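Local coordinates for protein argininosuccinate lyase (Chelativorans sp., PDB 6RXA) that acts as a C-N lyase (EDDS lyase) of the aspartase/fumarase superfamily and probably also splits argininosuccinate into fumarate and arginine, at residues Q127-I132 with E188-I193; Y364-D369 with D432-W437; V52-Q57 with W208-D213. The protein carries 2 engineered substitutions. All coordinates share one frame; numbering follows the deposited sequence.

Contact 1: residues Q127-I132 with E188-I193; sequences QLLRTI and ELYARI. With NA (sodium ion), chain F.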
loop_
_atom_site.group_PDB
_atom_site.type_symbol
_atom_site.label_atom_id
_atom_site.label_comp_id
_atom_site.label_asym_id
_atom_site.label_seq_id
_atom_site.Cartn_x
_atom_site.Cartn_y
_atom_site.Cartn_z
ATOM N N GLN A 127 -15.355 13.846 13.442
ATOM C CA GLN A 127 -15.574 12.630 12.665
ATOM C C GLN A 127 -15.220 11.383 13.465
ATOM O O GLN A 127 -15.808 10.318 13.250
ATOM C CB GLN A 127 -14.778 12.685 11.369
ATOM C CG GLN A 127 -15.299 13.741 10.399
ATOM C CD GLN A 127 -16.737 13.517 9.986
ATOM O OE1 GLN A 127 -17.079 12.490 9.410
ATOM N NE2 GLN A 127 -17.595 14.488 10.280
ATOM N N LEU A 128 -14.268 11.502 14.388
ATOM C CA LEU A 128 -13.940 10.387 15.269
ATOM C C LEU A 128 -15.077 10.104 16.243
ATOM O O LEU A 128 -15.416 8.936 16.477
ATOM C CB LEU A 128 -12.615 10.667 15.973
ATOM C CG LEU A 128 -11.943 9.560 16.770
ATOM C CD1 LEU A 128 -11.817 8.332 15.904
ATOM C CD2 LEU A 128 -10.578 10.064 17.207
ATOM N N LEU A 129 -15.710 11.140 16.807
ATOM C CA LEU A 129 -16.884 10.897 17.641
ATOM C C LEU A 129 -18.031 10.299 16.823
ATOM O O LEU A 129 -18.726 9.388 17.283
ATOM C CB LEU A 129 -17.327 12.177 18.347
ATOM C CG LEU A 129 -16.301 12.725 19.335
ATOM C CD1 LEU A 129 -16.827 13.972 20.021
ATOM C CD2 LEU A 129 -15.908 11.691 20.376
ATOM N N ARG A 130 -18.242 10.799 15.603
ATOM C CA ARG A 130 -19.220 10.201 14.695
ATOM C C ARG A 130 -18.924 8.722 14.463
ATOM O O ARG A 130 -19.837 7.878 14.480
ATOM C CB ARG A 130 -19.172 10.977 13.380
ATOM C CG ARG A 130 -20.141 10.512 12.322
ATOM C CD ARG A 130 -19.834 11.185 10.990
ATOM N NE ARG A 130 -20.796 10.816 9.953
ATOM C CZ ARG A 130 -20.525 10.809 8.650
ATOM N NH1 ARG A 130 -19.307 11.149 8.214
ATOM N NH2 ARG A 130 -21.466 10.443 7.787
ATOM N N THR A 131 -17.650 8.389 14.257
ATOM C CA THR A 131 -17.252 7.010 14.001
ATOM C C THR A 131 -17.442 6.143 15.236
ATOM O O THR A 131 -17.970 5.027 15.137
ATOM C CB THR A 131 -15.787 6.998 13.546
ATOM O OG1 THR A 131 -15.657 7.680 12.292
ATOM C CG2 THR A 131 -15.271 5.585 13.378
ATOM N N ILE A 132 -17.025 6.633 16.410
ATOM C CA ILE A 132 -17.230 5.890 17.650
ATOM C C ILE A 132 -18.711 5.623 17.878
ATOM O O ILE A 132 -19.098 4.522 18.272
ATOM C CB ILE A 132 -16.560 6.625 18.829
ATOM C CG1 ILE A 132 -15.038 6.516 18.665
ATOM C CG2 ILE A 132 -17.001 6.051 20.165
ATOM C CD1 ILE A 132 -14.230 7.426 19.576
ATOM N N GLU A 188 -8.033 5.770 22.122
ATOM C CA GLU A 188 -6.615 6.090 22.262
ATOM C C GLU A 188 -6.194 7.144 21.254
ATOM O O GLU A 188 -5.465 8.088 21.592
ATOM C CB GLU A 188 -5.792 4.814 22.075
ATOM C CG GLU A 188 -5.969 3.798 23.201
ATOM C CD GLU A 188 -5.553 2.390 22.811
ATOM O OE1 GLU A 188 -4.961 2.214 21.733
ATOM O OE2 GLU A 188 -5.846 1.460 23.594
ATOM N N LEU A 189 -6.639 6.991 20.005
ATOM C CA LEU A 189 -6.367 7.979 18.972
ATOM C C LEU A 189 -6.982 9.329 19.330
ATOM O O LEU A 189 -6.360 10.379 19.123
ATOM C CB LEU A 189 -6.934 7.464 17.654
ATOM C CG LEU A 189 -7.027 8.489 16.529
ATOM C CD1 LEU A 189 -5.660 8.965 16.070
ATOM C CD2 LEU A 189 -7.788 7.899 15.352
ATOM N N TYR A 190 -8.202 9.323 19.868
ATOM C CA TYR A 190 -8.871 10.577 20.192
ATOM C C TYR A 190 -8.000 11.436 21.094
ATOM O O TYR A 190 -7.940 12.663 20.934
ATOM C CB TYR A 190 -10.223 10.292 20.847
ATOM C CG TYR A 190 -11.070 11.540 21.041
ATOM C CD1 TYR A 190 -11.867 12.016 20.016
ATOM C CD2 TYR A 190 -11.067 12.235 22.252
ATOM C CE1 TYR A 190 -12.652 13.147 20.191
ATOM C CE2 TYR A 190 -11.845 13.367 22.436
ATOM C CZ TYR A 190 -12.640 13.813 21.398
ATOM O OH TYR A 190 -13.425 14.937 21.566
ATOM N N ALA A 191 -7.298 10.813 22.040
ATOM C CA ALA A 191 -6.493 11.596 22.971
ATOM C C ALA A 191 -5.354 12.326 22.269
ATOM O O ALA A 191 -4.898 13.374 22.759
ATOM C CB ALA A 191 -5.938 10.691 24.076
ATOM N N ARG A 192 -4.860 11.764 21.158
ATOM C CA ARG A 192 -3.816 12.417 20.374
ATOM C C ARG A 192 -4.388 13.432 19.385
ATOM O O ARG A 192 -3.730 14.439 19.101
ATOM C CB ARG A 192 -2.937 11.386 19.665
ATOM C CG ARG A 192 -1.887 10.758 20.585
ATOM C CD ARG A 192 -1.016 9.705 19.868
ATOM N NE ARG A 192 -1.719 8.459 19.587
ATOM C CZ ARG A 192 -1.887 7.481 20.475
ATOM N NH1 ARG A 192 -1.408 7.607 21.708
ATOM N NH2 ARG A 192 -2.532 6.382 20.137
ATOM N N ILE A 193 -5.587 13.187 18.840
ATOM C CA ILE A 193 -6.215 14.159 17.943
ATOM C C ILE A 193 -6.611 15.409 18.713
ATOM O O ILE A 193 -6.474 16.530 18.213
ATOM C CB ILE A 193 -7.430 13.532 17.233
ATOM C CG1 ILE A 193 -6.971 12.553 16.156
ATOM C CG2 ILE A 193 -8.311 14.610 16.600
ATOM C CD1 ILE A 193 -8.065 11.885 15.395
HETATM NA NA NA F . -3.408 2.959 20.255
HETATM O O HOH W 1 -4.837 3.778 18.535
HETATM O O HOH W 2 -1.541 1.762 19.384
#
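Leu128 and Tyr190 sit opposite each other where helix segments 127-132 and 188-193 run almost antiparallel, at 166°, with axes 10.8 Å apart at closest approach. The gap is filled chiefly by side chains, and one methyl does most of the work. Leu128 faces the other helix, and with CG anti to the backbone N (chi1 -170°) its branch is carried between Leu189, Tyr190 and Ile193. Its CD2 comes within 3.5 Å of Tyr190 CA. The same methyl meets Ile193 CD1 at 3.6 Å and Leu189 CG at 3.9 Å. Tyr190 also offers it the edge of its ring, since Leu128 CD2 lies near the ring plane, 3.7 Å from Tyr190 CD1. Further along the phenol, Leu129 comes in obliquely: its CD2 is 3.6 Å from Tyr190 CE1, while its CD1 reaches the hydroxyl end. Trp471 of helix 451-500 packs edge-to-face with the same ring, and His237 and His241 of helix 236-262 continue the packing beyond Ile193.

The polar groups find partners within their own helix or outside the contact. Arg130 NH1 bonds to Gln127 OE1 on an in-plane lone pair and also pairs with Asp333. Glu188 OE1 binds a sodium ion at 2.3 Å, together with two waters and Glu188 of the second subunit; Glu188 OE2 forms a salt bridge with Arg192 of that subunit.

The setting fits the long-helix bundle that forms the core of aspartase/fumarase tetramers. No hydrogen bond crosses between the segments, so what joins them is dispersion and the exclusion of water from leucine, isoleucine and tyrosine, while Glu188 turns its carboxylate and the sodium ion toward the neighbouring subunit.

Contact 2: residues Y364-D369 with D432-W437; sequences YSTMTD and DALDPW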
loop_
_atom_site.group_PDB
_atom_site.type_symbol
_atom_site.label_atom_id
_atom_site.label_comp_id
_atom_site.label_asym_id
_atom_site.label_seq_id
_atom_site.Cartn_x
_atom_site.Cartn_y
_atom_site.Cartn_z
ATOM N N TYR A 364 -19.849 -33.852 9.789
ATOM C CA TYR A 364 -18.640 -34.384 10.438
ATOM C C TYR A 364 -17.922 -33.396 11.341
ATOM O O TYR A 364 -16.805 -33.721 11.820
ATOM C CB TYR A 364 -17.661 -35.044 9.457
ATOM C CG TYR A 364 -18.337 -36.035 8.527
ATOM C CD1 TYR A 364 -18.846 -37.231 9.005
ATOM C CD2 TYR A 364 -18.490 -35.748 7.174
ATOM C CE1 TYR A 364 -19.482 -38.122 8.159
ATOM C CE2 TYR A 364 -19.121 -36.632 6.326
ATOM C CZ TYR A 364 -19.608 -37.817 6.821
ATOM O OH TYR A 364 -20.237 -38.701 5.967
ATOM N N SER A 365 -18.501 -32.240 11.650
ATOM C CA SER A 365 -17.891 -31.337 12.618
ATOM C C SER A 365 -17.868 -31.910 14.035
ATOM O O SER A 365 -17.154 -31.367 14.890
ATOM C CB SER A 365 -18.606 -29.985 12.591
ATOM O OG SER A 365 -19.864 -30.061 13.223
ATOM N N THR A 366 -18.633 -32.961 14.313
ATOM C CA THR A 366 -18.634 -33.591 15.634
ATOM C C THR A 366 -17.495 -34.585 15.828
ATOM O O THR A 366 -17.427 -35.224 16.883
ATOM C CB THR A 366 -19.981 -34.285 15.866
ATOM O OG1 THR A 366 -20.224 -35.200 14.788
ATOM C CG2 THR A 366 -21.102 -33.253 15.932
ATOM N N MET A 367 -16.574 -34.728 14.873
ATOM C CA MET A 367 -15.573 -35.783 14.994
ATOM C C MET A 367 -14.543 -35.508 16.092
ATOM O O MET A 367 -13.963 -36.460 16.628
ATOM C CB MET A 367 -14.877 -36.030 13.658
ATOM C CG MET A 367 -15.776 -36.619 12.594
ATOM S SD MET A 367 -16.447 -38.227 13.050
ATOM C CE MET A 367 -18.178 -37.815 13.281
ATOM N N THR A 368 -14.287 -34.241 16.435
ATOM C CA THR A 368 -13.370 -33.980 17.540
ATOM C C THR A 368 -13.916 -34.566 18.829
ATOM O O THR A 368 -13.191 -35.220 19.585
ATOM C CB THR A 368 -13.124 -32.488 17.736
ATOM O OG1 THR A 368 -12.497 -31.926 16.586
ATOM C CG2 THR A 368 -12.194 -32.289 18.942
ATOM N N ASP A 369 -15.208 -34.367 19.088
ATOM C CA ASP A 369 -15.778 -34.923 20.311
ATOM C C ASP A 369 -15.717 -36.443 20.321
ATOM O O ASP A 369 -15.502 -37.054 21.372
ATOM C CB ASP A 369 -17.194 -34.422 20.546
ATOM C CG ASP A 369 -17.205 -33.112 21.296
ATOM O OD1 ASP A 369 -16.153 -32.437 21.283
ATOM O OD2 ASP A 369 -18.240 -32.766 21.911
ATOM N N ASP A 432 -23.708 -39.904 22.075
ATOM C CA ASP A 432 -23.575 -38.641 22.794
ATOM C C ASP A 432 -22.429 -37.798 22.252
ATOM O O ASP A 432 -22.502 -36.566 22.285
ATOM C CB ASP A 432 -23.377 -38.912 24.285
ATOM C CG ASP A 432 -23.169 -37.643 25.081
ATOM O OD1 ASP A 432 -24.097 -36.807 25.131
ATOM O OD2 ASP A 432 -22.072 -37.482 25.656
ATOM N N ALA A 433 -21.364 -38.433 21.761
ATOM C CA ALA A 433 -20.264 -37.676 21.180
ATOM C C ALA A 433 -20.671 -37.018 19.868
ATOM O O ALA A 433 -20.150 -35.952 19.520
ATOM C CB ALA A 433 -19.061 -38.594 20.958
ATOM N N LEU A 434 -21.604 -37.627 19.136
ATOM C CA LEU A 434 -22.004 -37.142 17.820
ATOM C C LEU A 434 -23.195 -36.196 17.864
ATOM O O LEU A 434 -23.616 -35.697 16.812
ATOM C CB LEU A 434 -22.354 -38.323 16.910
ATOM C CG LEU A 434 -21.245 -39.327 16.634
ATOM C CD1 LEU A 434 -21.805 -40.510 15.836
ATOM C CD2 LEU A 434 -20.085 -38.697 15.897
ATOM N N ASP A 435 -23.749 -35.936 19.035
ATOM C CA ASP A 435 -24.887 -35.035 19.162
ATOM C C ASP A 435 -24.349 -33.613 19.127
ATOM O O ASP A 435 -23.607 -33.221 20.041
ATOM C CB ASP A 435 -25.579 -35.320 20.494
ATOM C CG ASP A 435 -26.782 -34.431 20.736
ATOM O OD1 ASP A 435 -26.821 -33.290 20.237
ATOM O OD2 ASP A 435 -27.698 -34.875 21.465
ATOM N N PRO A 436 -24.667 -32.805 18.105
ATOM C CA PRO A 436 -24.016 -31.490 18.006
ATOM C C PRO A 436 -24.378 -30.551 19.135
ATOM O O PRO A 436 -23.580 -29.669 19.475
ATOM C CB PRO A 436 -24.484 -30.953 16.641
ATOM C CG PRO A 436 -25.770 -31.670 16.379
ATOM C CD PRO A 436 -25.640 -33.026 17.011
ATOM N N TRP A 437 -25.578 -30.680 19.711
ATOM C CA TRP A 437 -25.918 -29.833 20.845
ATOM C C TRP A 437 -25.087 -30.212 22.065
ATOM O O TRP A 437 -24.649 -29.331 22.814
ATOM C CB TRP A 437 -27.412 -29.911 21.157
ATOM C CG TRP A 437 -27.821 -28.958 22.249
ATOM C CD1 TRP A 437 -28.410 -29.268 23.442
ATOM C CD2 TRP A 437 -27.637 -27.540 22.252
ATOM N NE1 TRP A 437 -28.614 -28.124 24.184
ATOM C CE2 TRP A 437 -28.151 -27.049 23.469
ATOM C CE3 TRP A 437 -27.091 -26.630 21.335
ATOM C CZ2 TRP A 437 -28.133 -25.695 23.795
ATOM C CZ3 TRP A 437 -27.078 -25.290 21.663
ATOM C CH2 TRP A 437 -27.593 -24.835 22.880
HETATM O O HOH W 3 -22.771 -35.941 14.322
#
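Thr366 CG2 lies 3.6 Å from Leu434 O, the oxygen of a flat peptide group, and Asp369 CB rests 3.5 Å from Ala433 O; no aromatic ring takes part. Pro436 CB adds an apolar contact with Thr366 CG2 at 4.2 Å. Thr366 holds OG1 between its backbone N and carbonyl carbon (chi1 55°), and from there the hydroxyl donates to a water at 2.7 Å. The water in turn donates a hydrogen bond to Leu434 O, 2.6 Å away, and so ties the segments together without a direct hydrogen bond. Both belong to the C-terminal region of the argininosuccinate lyase family: a type I turn, Tyr364 to Met367, leads into helix 367-378 and packs against the junction where Asp435 N-caps helix 436-442 through a weak bond from Trp437 N. An alanine at Thr366 would probably leave the water without its hydroxyl donor and open a gap beside Leu434 O and Pro436. Met367 starts away from the other segment, but its chain bends at chi2 and chi3, and CE presses on Leu434 CD2 at 3.4 Å, tighter than usual van der Waals contact. The Asp369 carboxylate looks elsewhere, forming salt bridges with Arg442 and Arg443.

Contact 3: residues V52-Q57 with W208-D213; sequences VMLTEQ and WPLNRD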
loop_
_atom_site.group_PDB
_atom_site.type_symbol
_atom_site.label_atom_id
_atom_site.label_comp_id
_atom_site.label_asym_id
_atom_site.label_seq_id
_atom_site.Cartn_x
_atom_site.Cartn_y
_atom_site.Cartn_z
ATOM N N VAL A 52 -10.825 36.155 20.488
ATOM C CA VAL A 52 -11.192 36.266 21.901
ATOM C C VAL A 52 -9.950 36.194 22.786
ATOM O O VAL A 52 -9.768 37.012 23.696
ATOM C CB VAL A 52 -12.232 35.193 22.272
ATOM C CG1 VAL A 52 -12.425 35.133 23.777
ATOM C CG2 VAL A 52 -13.548 35.476 21.571
ATOM N N MET A 53 -9.068 35.238 22.512
ATOM C CA MET A 53 -7.830 35.133 23.282
ATOM C C MET A 53 -6.982 36.390 23.142
ATOM O O MET A 53 -6.432 36.881 24.133
ATOM C CB MET A 53 -7.053 33.885 22.854
ATOM C CG MET A 53 -5.722 33.686 23.579
ATOM S SD MET A 53 -4.361 34.562 22.779
ATOM C CE MET A 53 -4.279 33.712 21.205
ATOM N N LEU A 54 -6.847 36.923 21.924
ATOM C CA LEU A 54 -6.061 38.139 21.760
ATOM C C LEU A 54 -6.656 39.276 22.570
ATOM O O LEU A 54 -5.927 40.155 23.045
ATOM C CB LEU A 54 -6.003 38.568 20.303
ATOM C CG LEU A 54 -5.273 37.689 19.305
ATOM C CD1 LEU A 54 -5.337 38.310 17.925
ATOM C CD2 LEU A 54 -3.827 37.496 19.721
ATOM N N THR A 55 -7.983 39.279 22.726
ATOM C CA THR A 55 -8.645 40.310 23.516
ATOM C C THR A 55 -8.327 40.141 24.999
ATOM O O THR A 55 -7.987 41.113 25.684
ATOM C CB THR A 55 -10.150 40.243 23.289
ATOM O OG1 THR A 55 -10.416 40.203 21.886
ATOM C CG2 THR A 55 -10.825 41.503 23.866
ATOM N N GLU A 56 -8.422 38.906 25.510
ATOM C CA GLU A 56 -8.037 38.648 26.894
ATOM C C GLU A 56 -6.606 39.099 27.156
ATOM O O GLU A 56 -6.288 39.583 28.248
ATOM C CB GLU A 56 -8.157 37.156 27.223
ATOM C CG GLU A 56 -9.560 36.585 27.156
ATOM C CD GLU A 56 -9.674 35.212 27.811
ATOM O OE1 GLU A 56 -10.810 34.701 27.924
ATOM O OE2 GLU A 56 -8.634 34.643 28.217
ATOM N N GLN A 57 -5.722 38.919 26.175
ATOM C CA GLN A 57 -4.310 39.243 26.336
ATOM C C GLN A 57 -4.010 40.721 26.116
ATOM O O GLN A 57 -2.847 41.122 26.256
ATOM C CB GLN A 57 -3.460 38.396 25.385
ATOM C CG GLN A 57 -3.538 36.913 25.656
ATOM C CD GLN A 57 -3.121 36.567 27.064
ATOM O OE1 GLN A 57 -3.958 36.394 27.949
ATOM N NE2 GLN A 57 -1.825 36.494 27.288
ATOM N N TRP A 208 4.487 37.555 20.239
ATOM C CA TRP A 208 3.264 38.067 20.838
ATOM C C TRP A 208 2.890 37.224 22.056
ATOM O O TRP A 208 3.032 35.999 22.027
ATOM C CB TRP A 208 2.122 38.054 19.818
ATOM C CG TRP A 208 2.303 39.062 18.735
ATOM C CD1 TRP A 208 2.790 38.841 17.480
ATOM C CD2 TRP A 208 2.011 40.453 18.817
ATOM N NE1 TRP A 208 2.823 40.018 16.775
ATOM C CE2 TRP A 208 2.351 41.024 17.574
ATOM C CE3 TRP A 208 1.498 41.279 19.822
ATOM C CZ2 TRP A 208 2.189 42.382 17.310
ATOM C CZ3 TRP A 208 1.337 42.630 19.560
ATOM C CH2 TRP A 208 1.679 43.167 18.311
ATOM N N PRO A 209 2.398 37.848 23.133
ATOM C CA PRO A 209 2.145 37.083 24.374
ATOM C C PRO A 209 0.810 36.344 24.352
ATOM O O PRO A 209 -0.158 36.691 25.029
ATOM C CB PRO A 209 2.209 38.174 25.449
ATOM C CG PRO A 209 1.725 39.398 24.759
ATOM C CD PRO A 209 2.237 39.299 23.330
ATOM N N LEU A 210 0.753 35.269 23.574
ATOM C CA LEU A 210 -0.472 34.488 23.490
ATOM C C LEU A 210 -0.664 33.679 24.766
ATOM O O LEU A 210 0.291 33.357 25.483
ATOM C CB LEU A 210 -0.397 33.532 22.301
ATOM C CG LEU A 210 0.025 34.146 20.959
ATOM C CD1 LEU A 210 -0.088 33.094 19.855
ATOM C CD2 LEU A 210 -0.793 35.390 20.620
ATOM N N ASN A 211 -1.913 33.333 25.038
ATOM C CA ASN A 211 -2.250 32.343 26.057
ATOM C C ASN A 211 -2.749 31.106 25.315
ATOM O O ASN A 211 -3.931 31.015 24.955
ATOM C CB ASN A 211 -3.290 32.860 27.041
ATOM C CG ASN A 211 -3.599 31.853 28.131
ATOM O OD1 ASN A 211 -3.216 30.685 28.043
ATOM N ND2 ASN A 211 -4.308 32.297 29.161
ATOM N N ARG A 212 -1.840 30.165 25.072
ATOM C CA ARG A 212 -2.184 29.004 24.262
ATOM C C ARG A 212 -3.223 28.128 24.941
ATOM O O ARG A 212 -4.034 27.486 24.258
ATOM C CB ARG A 212 -0.917 28.207 23.970
ATOM C CG ARG A 212 0.127 28.965 23.154
ATOM C CD ARG A 212 1.249 28.023 22.683
ATOM N NE ARG A 212 0.691 26.925 21.908
ATOM C CZ ARG A 212 1.247 25.723 21.770
ATOM N NH1 ARG A 212 2.420 25.438 22.338
ATOM N NH2 ARG A 212 0.616 24.801 21.057
ATOM N N ASP A 213 -3.228 28.096 26.271
ATOM C CA ASP A 213 -4.212 27.300 26.992
ATOM C C ASP A 213 -5.623 27.855 26.821
ATOM O O ASP A 213 -6.588 27.083 26.799
ATOM C CB ASP A 213 -3.843 27.239 28.475
ATOM C CG ASP A 213 -2.601 26.407 28.740
ATOM O OD1 ASP A 213 -2.442 25.357 28.093
ATOM O OD2 ASP A 213 -1.792 26.802 29.604
HETATM O O HOH W 4 -5.970 34.598 27.810
#
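Gln57 NE2 donates to Pro209 O at 2.8 Å, a nearly straight bond (170° at the hydrogen) and the strongest link between the two segments. The acceptor lies in the plane of the Gln57 amide, whereas the donor stands 27° off the plane of the proline carbonyl. Gln57 folds over to get there: CG is anti to the carbonyl carbon, and the chain bends at chi2 (-58°). Pro209 is the centre of an inverse gamma turn, closed by Leu210 N bonding to Trp208 O. The other end of the Gln57 amide, OE1, accepts a hydrogen bond at 2.7 Å from a water that also donates to Glu56 OE2 and accepts a weak bond from Asn211 ND2.

Deeper in, Asn211 N points at Met53 SD over 3.6 Å, a weak but straight N-H...S bond, and Met53 CG lies 3.5 Å from Asn211 O. Asn211 also sets its CB against the Gln57 amide, with OE1 3.7 Å away, while its own OD1 caps helix 212-218 through a weak bond to Asp213 N.

Apolar packing gathers at Leu210. Its CD2 meets Leu54 CD2 at 3.8 Å, the two side chains lying alongside and pointing the same way, and Met53 CE at 3.9 Å, this time crossing at about a right angle.

The contact thus fastens the C-terminal end of helix 35-56 to the loop that starts helix 212-218. Met53 goes on to touch Thr215 in that helix, and Val52 packs on helix 451-500. From the same loop, Trp208 reaches the second subunit: NE1 bonds to Asp372 of that subunit, and the ring makes a cation-pi contact with Arg376 of that subunit.

In the fold
The three contacts are spread along an elongated, mostly helical chain. Contact 1 lies near the middle, joining helices 112-147 and 168-193, with its centre about 27 Å from that of contact 3 and about 45 Å from that of contact 2. Contacts 2 and 3 lie on opposite sides of the chain's centre, about 72 Å between centres. Helix 451-500 packs on Leu129 of contact 1 and Val52 of contact 3. In sequence, contact 3 spans contact 1, whose two helices lie between its segments, and contact 2 follows in the C-terminal family region. Contacts 1 and 3 both reach the second subunit and contact 2 the third, so each also borders an interface of the tetramer.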